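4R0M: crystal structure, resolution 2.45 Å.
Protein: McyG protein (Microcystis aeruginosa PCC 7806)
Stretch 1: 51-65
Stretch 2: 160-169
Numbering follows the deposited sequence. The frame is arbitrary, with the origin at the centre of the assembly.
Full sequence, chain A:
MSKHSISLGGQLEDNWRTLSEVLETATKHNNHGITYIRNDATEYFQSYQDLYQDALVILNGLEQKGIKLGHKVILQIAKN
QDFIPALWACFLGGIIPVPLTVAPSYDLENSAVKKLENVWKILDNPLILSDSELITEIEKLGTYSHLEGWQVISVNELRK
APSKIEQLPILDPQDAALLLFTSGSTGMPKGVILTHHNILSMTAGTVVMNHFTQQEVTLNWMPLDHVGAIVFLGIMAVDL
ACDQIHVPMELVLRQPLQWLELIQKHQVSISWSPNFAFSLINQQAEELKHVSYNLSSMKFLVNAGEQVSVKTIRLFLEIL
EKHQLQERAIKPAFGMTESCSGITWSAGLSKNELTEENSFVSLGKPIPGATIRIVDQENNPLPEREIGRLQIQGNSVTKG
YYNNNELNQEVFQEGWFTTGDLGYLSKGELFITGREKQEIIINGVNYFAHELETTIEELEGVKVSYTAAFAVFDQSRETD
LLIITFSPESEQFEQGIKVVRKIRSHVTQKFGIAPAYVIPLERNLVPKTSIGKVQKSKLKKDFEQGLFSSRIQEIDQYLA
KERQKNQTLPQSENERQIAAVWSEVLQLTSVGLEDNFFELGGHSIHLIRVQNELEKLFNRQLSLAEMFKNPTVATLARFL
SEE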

ATOM      1  N   LEU A  51     -15.815   4.889  19.413  1.00 31.94           N
ATOM      2  CA  LEU A  51     -15.843   4.403  18.034  1.00 32.27           C
ATOM      3  C   LEU A  51     -17.028   3.464  17.820  1.00 32.64           C
ATOM      4  O   LEU A  51     -17.793   3.621  16.864  1.00 33.25           O
ATOM      5  CB  LEU A  51     -14.525   3.702  17.682  1.00 31.87           C
ATOM      6  CG  LEU A  51     -14.448   2.892  16.381  1.00 31.64           C
ATOM      7  CD1 LEU A  51     -14.442   3.798  15.156  1.00 31.57           C
ATOM      8  CD2 LEU A  51     -13.222   1.994  16.383  1.00 30.97           C
ATOM      9  N   TYR A  52     -17.174   2.501  18.730  1.00 32.66           N
ATOM     10  CA  TYR A  52     -18.283   1.554  18.705  1.00 32.41           C
ATOM     11  C   TYR A  52     -19.635   2.270  18.715  1.00 31.91           C
ATOM     12  O   TYR A  52     -20.517   1.944  17.921  1.00 31.88           O
ATOM     13  CB  TYR A  52     -18.163   0.573  19.881  1.00 32.68           C
ATOM     14  CG  TYR A  52     -19.344  -0.357  20.067  1.00 33.07           C
ATOM     15  CD1 TYR A  52     -19.509  -1.480  19.256  1.00 33.43           C
ATOM     16  CD2 TYR A  52     -20.289  -0.122  21.066  1.00 33.24           C
ATOM     17  CE1 TYR A  52     -20.587  -2.335  19.430  1.00 33.73           C
ATOM     18  CE2 TYR A  52     -21.371  -0.970  21.245  1.00 33.22           C
ATOM     19  CZ  TYR A  52     -21.516  -2.075  20.428  1.00 33.56           C
ATOM     20  OH  TYR A  52     -22.590  -2.919  20.602  1.00 33.59           O
ATOM     21  N   GLN A  53     -19.783   3.254  19.603  1.00 31.85           N
ATOM     22  CA  GLN A  53     -21.025   4.024  19.703  1.00 32.03           C
ATOM     23  C   GLN A  53     -21.284   4.846  18.442  1.00 31.47           C
ATOM     24  O   GLN A  53     -22.423   4.942  17.983  1.00 31.49           O
ATOM     25  CB  GLN A  53     -21.025   4.934  20.939  1.00 32.62           C
ATOM     26  CG  GLN A  53     -21.071   4.220  22.288  1.00 33.45           C
ATOM     27  CD  GLN A  53     -22.301   3.341  22.484  1.00 33.95           C
ATOM     28  OE1 GLN A  53     -23.386   3.633  21.982  1.00 33.94           O
ATOM     29  NE2 GLN A  53     -22.130   2.256  23.230  1.00 34.73           N
ATOM     30  N   ASP A  54     -20.219   5.430  17.891  1.00 31.28           N
ATOM     31  CA  ASP A  54     -20.290   6.216  16.657  1.00 30.72           C
ATOM     32  C   ASP A  54     -20.700   5.333  15.475  1.00 30.30           C
ATOM     33  O   ASP A  54     -21.574   5.702  14.685  1.00 29.50           O
ATOM     34  CB  ASP A  54     -18.939   6.890  16.391  1.00 30.84           C
ATOM     35  CG  ASP A  54     -19.016   8.003  15.353  1.00 30.45           C
ATOM     36  OD1 ASP A  54     -20.129   8.415  14.958  1.00 30.23           O
ATOM     37  OD2 ASP A  54     -17.937   8.477  14.937  1.00 30.20           O
ATOM     38  N   ALA A  55     -20.076   4.160  15.380  1.00 30.29           N
ATOM     39  CA  ALA A  55     -20.390   3.180  14.342  1.00 30.50           C
ATOM     40  C   ALA A  55     -21.863   2.752  14.344  1.00 30.61           C
ATOM     41  O   ALA A  55     -22.472   2.629  13.281  1.00 30.81           O
ATOM     42  CB  ALA A  55     -19.478   1.968  14.468  1.00 30.23           C
ATOM     43  N   LEU A  56     -22.426   2.539  15.534  1.00 30.84           N
ATOM     44  CA  LEU A  56     -23.839   2.159  15.680  1.00 30.76           C
ATOM     45  C   LEU A  56     -24.791   3.224  15.139  1.00 31.03           C
ATOM     46  O   LEU A  56     -25.813   2.897  14.530  1.00 30.54           O
ATOM     47  CB  LEU A  56     -24.185   1.859  17.146  1.00 30.56           C
ATOM     48  CG  LEU A  56     -23.686   0.568  17.802  1.00 30.73           C
ATOM     49  CD1 LEU A  56     -24.093   0.536  19.268  1.00 30.96           C
ATOM     50  CD2 LEU A  56     -24.206  -0.666  17.082  1.00 30.76           C
ATOM     51  N   VAL A  57     -24.450   4.490  15.376  1.00 31.63           N
ATOM     52  CA  VAL A  57     -25.245   5.623  14.899  1.00 32.26           C
ATOM     53  C   VAL A  57     -25.221   5.679  13.373  1.00 32.60           C
ATOM     54  O   VAL A  57     -26.268   5.822  12.739  1.00 33.29           O
ATOM     55  CB  VAL A  57     -24.754   6.966  15.496  1.00 32.80           C
ATOM     56  CG1 VAL A  57     -25.524   8.141  14.907  1.00 33.15           C
ATOM     57  CG2 VAL A  57     -24.885   6.962  17.014  1.00 32.28           C
ATOM     58  N   ILE A  58     -24.025   5.554  12.796  1.00 32.49           N
ATOM     59  CA  ILE A  58     -23.846   5.544  11.342  1.00 32.37           C
ATOM     60  C   ILE A  58     -24.553   4.337  10.727  1.00 32.99           C
ATOM     61  O   ILE A  58     -25.223   4.465   9.698  1.00 32.97           O
ATOM     62  CB  ILE A  58     -22.349   5.557  10.947  1.00 31.81           C
ATOM     63  CG1 ILE A  58     -21.694   6.864  11.404  1.00 31.11           C
ATOM     64  CG2 ILE A  58     -22.180   5.379   9.441  1.00 31.24           C
ATOM     65  CD1 ILE A  58     -20.211   6.752  11.683  1.00 30.44           C
ATOM     66  N   LEU A  59     -24.403   3.178  11.371  1.00 33.30           N
ATOM     67  CA  LEU A  59     -25.070   1.950  10.940  1.00 33.99           C
ATOM     68  C   LEU A  59     -26.588   2.111  10.860  1.00 34.89           C
ATOM     69  O   LEU A  59     -27.214   1.651   9.903  1.00 35.47           O
ATOM     70  CB  LEU A  59     -24.709   0.780  11.864  1.00 33.35           C
ATOM     71  CG  LEU A  59     -25.367  -0.584  11.615  1.00 33.41           C
ATOM     72  CD1 LEU A  59     -25.199  -1.054  10.173  1.00 32.92           C
ATOM     73  CD2 LEU A  59     -24.814  -1.614  12.588  1.00 33.12           C
ATOM     74  N   ASN A  60     -27.170   2.761  11.867  1.00 36.06           N
ATOM     75  CA  ASN A  60     -28.600   3.049  11.877  1.00 37.46           C
ATOM     76  C   ASN A  60     -28.994   3.970  10.724  1.00 37.35           C
ATOM     77  O   ASN A  60     -30.037   3.779  10.096  1.00 37.26           O
ATOM     78  CB  ASN A  60     -29.023   3.653  13.220  1.00 38.81           C
ATOM     79  CG  ASN A  60     -30.522   3.863  13.318  1.00 40.17           C
ATOM     80  OD1 ASN A  60     -31.308   2.930  13.141  1.00 41.01           O
ATOM     81  ND2 ASN A  60     -30.926   5.096  13.600  1.00 41.26           N
ATOM     82  N   GLY A  61     -28.147   4.962  10.452  1.00 37.52           N
ATOM     83  CA  GLY A  61     -28.308   5.835   9.294  1.00 37.98           C
ATOM     84  C   GLY A  61     -28.296   5.057   7.992  1.00 38.67           C
ATOM     85  O   GLY A  61     -29.097   5.326   7.098  1.00 39.23           O
ATOM     86  N   LEU A  62     -27.386   4.090   7.892  1.00 38.82           N
ATOM     87  CA  LEU A  62     -27.306   3.219   6.720  1.00 40.40           C
ATOM     88  C   LEU A  62     -28.583   2.396   6.541  1.00 41.83           C
ATOM     89  O   LEU A  62     -29.147   2.352   5.445  1.00 42.02           O
ATOM     90  CB  LEU A  62     -26.077   2.302   6.797  1.00 39.43           C
ATOM     91  CG  LEU A  62     -24.697   2.938   6.581  1.00 39.40           C
ATOM     92  CD1 LEU A  62     -23.594   2.025   7.094  1.00 38.54           C
ATOM     93  CD2 LEU A  62     -24.469   3.286   5.116  1.00 39.20           C
ATOM     94  N   GLU A  63     -29.033   1.761   7.624  1.00 43.56           N
ATOM     95  CA  GLU A  63     -30.272   0.979   7.629  1.00 45.31           C
ATOM     96  C   GLU A  63     -31.487   1.808   7.209  1.00 45.55           C
ATOM     97  O   GLU A  63     -32.329   1.336   6.443  1.00 45.99           O
ATOM     98  CB  GLU A  63     -30.517   0.359   9.010  1.00 46.51           C
ATOM     99  CG  GLU A  63     -29.646  -0.848   9.334  1.00 47.91           C
ATOM    100  CD  GLU A  63     -29.963  -1.453  10.693  1.00 49.17           C
ATOM    101  OE1 GLU A  63     -29.897  -0.727  11.710  1.00 49.30           O
ATOM    102  OE2 GLU A  63     -30.276  -2.660  10.747  1.00 50.19           O
ATOM    103  N   GLN A  64     -31.564   3.043   7.703  1.00 46.32           N
ATOM    104  CA  GLN A  64     -32.671   3.947   7.383  1.00 46.88           C
ATOM    105  C   GLN A  64     -32.694   4.380   5.917  1.00 45.87           C
ATOM    106  O   GLN A  64     -33.745   4.764   5.399  1.00 46.53           O
ATOM    107  CB  GLN A  64     -32.655   5.173   8.299  1.00 48.86           C
ATOM    108  CG  GLN A  64     -33.260   4.929   9.674  1.00 51.23           C
ATOM    109  CD  GLN A  64     -33.263   6.170  10.553  1.00 53.57           C
ATOM    110  OE1 GLN A  64     -33.124   7.298  10.070  1.00 55.33           O
ATOM    111  NE2 GLN A  64     -33.425   5.967  11.857  1.00 54.75           N
ATOM    112  N   LYS A  65     -31.540   4.316   5.257  1.00 44.77           N
ATOM    113  CA  LYS A  65     -31.447   4.619   3.828  1.00 43.79           C
ATOM    114  C   LYS A  65     -31.735   3.391   2.960  1.00 42.51           C
ATOM    115  O   LYS A  65     -31.696   3.470   1.734  1.00 42.78           O
ATOM    116  CB  LYS A  65     -30.080   5.223   3.476  1.00 44.40           C
ATOM    117  CG  LYS A  65     -29.787   6.567   4.132  1.00 45.46           C
ATOM    118  CD  LYS A  65     -30.593   7.707   3.525  1.00 46.45           C
ATOM    119  CE  LYS A  65     -30.692   8.878   4.492  1.00 46.81           C
ATOM    120  NZ  LYS A  65     -31.243  10.104   3.849  1.00 47.15           N
TER
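Stretch 2 160-169: KAPSKIEQLP

Residues 160-169 lie as an irregular, largely extended strip, with no regular helix or strand, against the helix that runs through most of stretch 1. The strip passes across one face of the helix, from Ala161 and Pro162 by Gly61 and Gln64 to Leu168 by Tyr52, Leu56 and Leu59. CA atoms come nearest at Gly61-Ala161 (5.0 Å) and Val57-Ser163 (5.9 Å), and 589 Å² is buried, both sides summed. Phi/psi values of -63/133 at Ala161, -61/126 at Pro162 and -77/145 at Leu168 describe the open backbone; at Ser163 and Lys164 psi falls to 99° and 70°.

Along the helix, Tyr52 (chi1 t) meets Leu168 at the edge of its ring, with OH 3.6 Å and CE1 4.0 Å from Leu168 CD1. One turn on, Leu56 points toward the strip; its CD2 lies 3.7 Å from Leu168 CD2 and 4.3 Å from Ile165 CG2. Val57 CG1 packs 3.7 Å from Ser163 OG, a hydroxyl that donates to Ala161 O within its own stretch (2.6 Å). Leu59, on the same face, meets Leu168, CD2 to CD2 at 3.8 Å, so that the tip of Leu168 touches three helix side chains. Asn60 also points toward the strip, beneath the backbone of Pro162 to Lys164; the orientation of its amide is uncertain. At Gly61 the chain comes close: its CA is 3.5 Å from Ala161 CB, a methyl that points toward the helix. Gln64, chi1 m and chi2 t, extends its amide to the backbone, where NE2 donates a hydrogen bond to Pro162 O (2.7 Å, N-H...O angle 131°), while OE1 lies 3.8 Å from Ala161 CB. Lys65 makes no contact with the strip.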

ATOM      1  N   LYS A 160     -26.751  11.894  11.876  1.00 48.69           N
ATOM      2  CA  LYS A 160     -27.920  12.602  12.284  1.00 52.28           C
ATOM      3  C   LYS A 160     -29.111  11.721  12.453  1.00 55.07           C
ATOM      4  O   LYS A 160     -30.131  12.160  12.912  1.00 55.61           O
ATOM      5  CB  LYS A 160     -28.275  13.618  11.234  1.00 52.99           C
ATOM      6  CG  LYS A 160     -27.332  14.771  11.127  1.00 54.17           C
ATOM      7  CD  LYS A 160     -27.931  15.776  10.194  1.00 54.84           C
ATOM      8  CE  LYS A 160     -26.914  16.787   9.732  1.00 55.47           C
ATOM      9  NZ  LYS A 160     -26.394  17.645  10.820  1.00 57.02           N
ATOM     10  N   ALA A 161     -28.984  10.471  12.070  1.00 58.86           N
ATOM     11  CA  ALA A 161     -30.118   9.594  12.037  1.00 62.82           C
ATOM     12  C   ALA A 161     -30.693   9.399  13.414  1.00 66.71           C
ATOM     13  O   ALA A 161     -29.976   9.282  14.419  1.00 66.06           O
ATOM     14  CB  ALA A 161     -29.762   8.263  11.430  1.00 61.53           C
ATOM     15  N   PRO A 162     -32.015   9.525  13.477  1.00 70.91           N
ATOM     16  CA  PRO A 162     -32.660   9.339  14.765  1.00 73.06           C
ATOM     17  C   PRO A 162     -32.252   7.924  14.985  1.00 74.83           C
ATOM     18  O   PRO A 162     -32.480   7.074  14.123  1.00 75.47           O
ATOM     19  CB  PRO A 162     -34.145   9.420  14.424  1.00 72.88           C
ATOM     20  CG  PRO A 162     -34.227   8.925  13.022  1.00 72.06           C
ATOM     21  CD  PRO A 162     -32.959   9.378  12.354  1.00 71.57           C
ATOM     22  N   SER A 163     -31.634   7.653  16.115  1.00 77.61           N
ATOM     23  CA  SER A 163     -30.991   6.391  16.224  1.00 80.26           C
ATOM     24  C   SER A 163     -31.849   5.408  16.981  1.00 82.85           C
ATOM     25  O   SER A 163     -31.884   5.370  18.205  1.00 83.98           O
ATOM     26  CB  SER A 163     -29.617   6.560  16.834  1.00 80.56           C
ATOM     27  OG  SER A 163     -28.988   7.655  16.227  1.00 80.16           O
ATOM     28  N   LYS A 164     -32.518   4.583  16.184  1.00 84.40           N
ATOM     29  CA  LYS A 164     -33.494   3.654  16.656  1.00 85.39           C
ATOM     30  C   LYS A 164     -32.667   2.396  16.595  1.00 85.46           C
ATOM     31  O   LYS A 164     -32.855   1.528  15.753  1.00 85.72           O
ATOM     32  CB  LYS A 164     -34.664   3.531  15.677  1.00 86.42           C
ATOM     33  CG  LYS A 164     -35.573   4.728  15.483  1.00 86.11           C
ATOM     34  CD  LYS A 164     -36.629   4.351  14.450  1.00 86.43           C
ATOM     35  CE  LYS A 164     -37.645   5.444  14.155  1.00 85.75           C
ATOM     36  NZ  LYS A 164     -38.630   5.014  13.120  1.00 86.11           N
ATOM     37  N   ILE A 165     -31.702   2.304  17.485  1.00 83.87           N
ATOM     38  CA  ILE A 165     -30.748   1.208  17.314  1.00 81.50           C
ATOM     39  C   ILE A 165     -31.317  -0.135  17.782  1.00 79.85           C
ATOM     40  O   ILE A 165     -31.805  -0.265  18.907  1.00 80.26           O
ATOM     41  CB  ILE A 165     -29.402   1.504  18.023  1.00 81.43           C
ATOM     42  CG1 ILE A 165     -28.941   2.940  17.732  1.00 80.33           C
ATOM     43  CG2 ILE A 165     -28.337   0.501  17.591  1.00 81.95           C
ATOM     44  CD1 ILE A 165     -27.972   3.509  18.750  1.00 78.57           C
ATOM     45  N   GLU A 166     -31.255  -1.120  16.889  1.00 77.19           N
ATOM     46  CA  GLU A 166     -31.685  -2.484  17.175  1.00 73.52           C
ATOM     47  C   GLU A 166     -30.452  -3.342  17.488  1.00 68.47           C
ATOM     48  O   GLU A 166     -29.329  -2.830  17.514  1.00 67.50           O
ATOM     49  CB  GLU A 166     -32.468  -3.039  15.978  1.00 76.87           C
ATOM     50  CG  GLU A 166     -33.688  -3.875  16.343  1.00 79.39           C
ATOM     51  CD  GLU A 166     -33.379  -5.355  16.477  1.00 82.19           C
ATOM     52  OE1 GLU A 166     -32.914  -5.961  15.486  1.00 83.53           O
ATOM     53  OE2 GLU A 166     -33.611  -5.916  17.571  1.00 83.19           O
ATOM     54  N   GLN A 167     -30.664  -4.635  17.728  1.00 63.65           N
ATOM     55  CA  GLN A 167     -29.581  -5.569  18.048  1.00 58.04           C
ATOM     56  C   GLN A 167     -28.686  -5.838  16.838  1.00 52.81           C
ATOM     57  O   GLN A 167     -29.144  -5.803  15.695  1.00 51.26           O
ATOM     58  CB  GLN A 167     -30.147  -6.890  18.587  1.00 59.50           C
ATOM     59  CG  GLN A 167     -31.022  -6.763  19.831  1.00 61.26           C
ATOM     60  CD  GLN A 167     -30.242  -6.800  21.139  1.00 62.67           C
ATOM     61  OE1 GLN A 167     -29.021  -6.620  21.166  1.00 62.64           O
ATOM     62  NE2 GLN A 167     -30.953  -7.037  22.238  1.00 62.73           N
ATOM     63  N   LEU A 168     -27.408  -6.101  17.105  1.00 47.70           N
ATOM     64  CA  LEU A 168     -26.435  -6.406  16.061  1.00 44.01           C
ATOM     65  C   LEU A 168     -26.597  -7.835  15.545  1.00 42.41           C
ATOM     66  O   LEU A 168     -26.928  -8.731  16.321  1.00 42.55           O
ATOM     67  CB  LEU A 168     -25.009  -6.196  16.582  1.00 42.86           C
ATOM     68  CG  LEU A 168     -24.543  -4.752  16.796  1.00 42.06           C
ATOM     69  CD1 LEU A 168     -23.227  -4.722  17.560  1.00 40.98           C
ATOM     70  CD2 LEU A 168     -24.417  -4.013  15.471  1.00 40.55           C
ATOM     71  N   PRO A 169     -26.365  -8.052  14.233  1.00 40.45           N
ATOM     72  CA  PRO A 169     -26.480  -9.401  13.672  1.00 38.84           C
ATOM     73  C   PRO A 169     -25.317 -10.303  14.072  1.00 37.49           C
ATOM     74  O   PRO A 169     -24.195  -9.827  14.241  1.00 37.11           O
ATOM     75  CB  PRO A 169     -26.457  -9.157  12.162  1.00 38.75           C
ATOM     76  CG  PRO A 169     -25.699  -7.885  11.996  1.00 39.03           C
ATOM     77  CD  PRO A 169     -26.059  -7.050  13.191  1.00 39.77           C
TER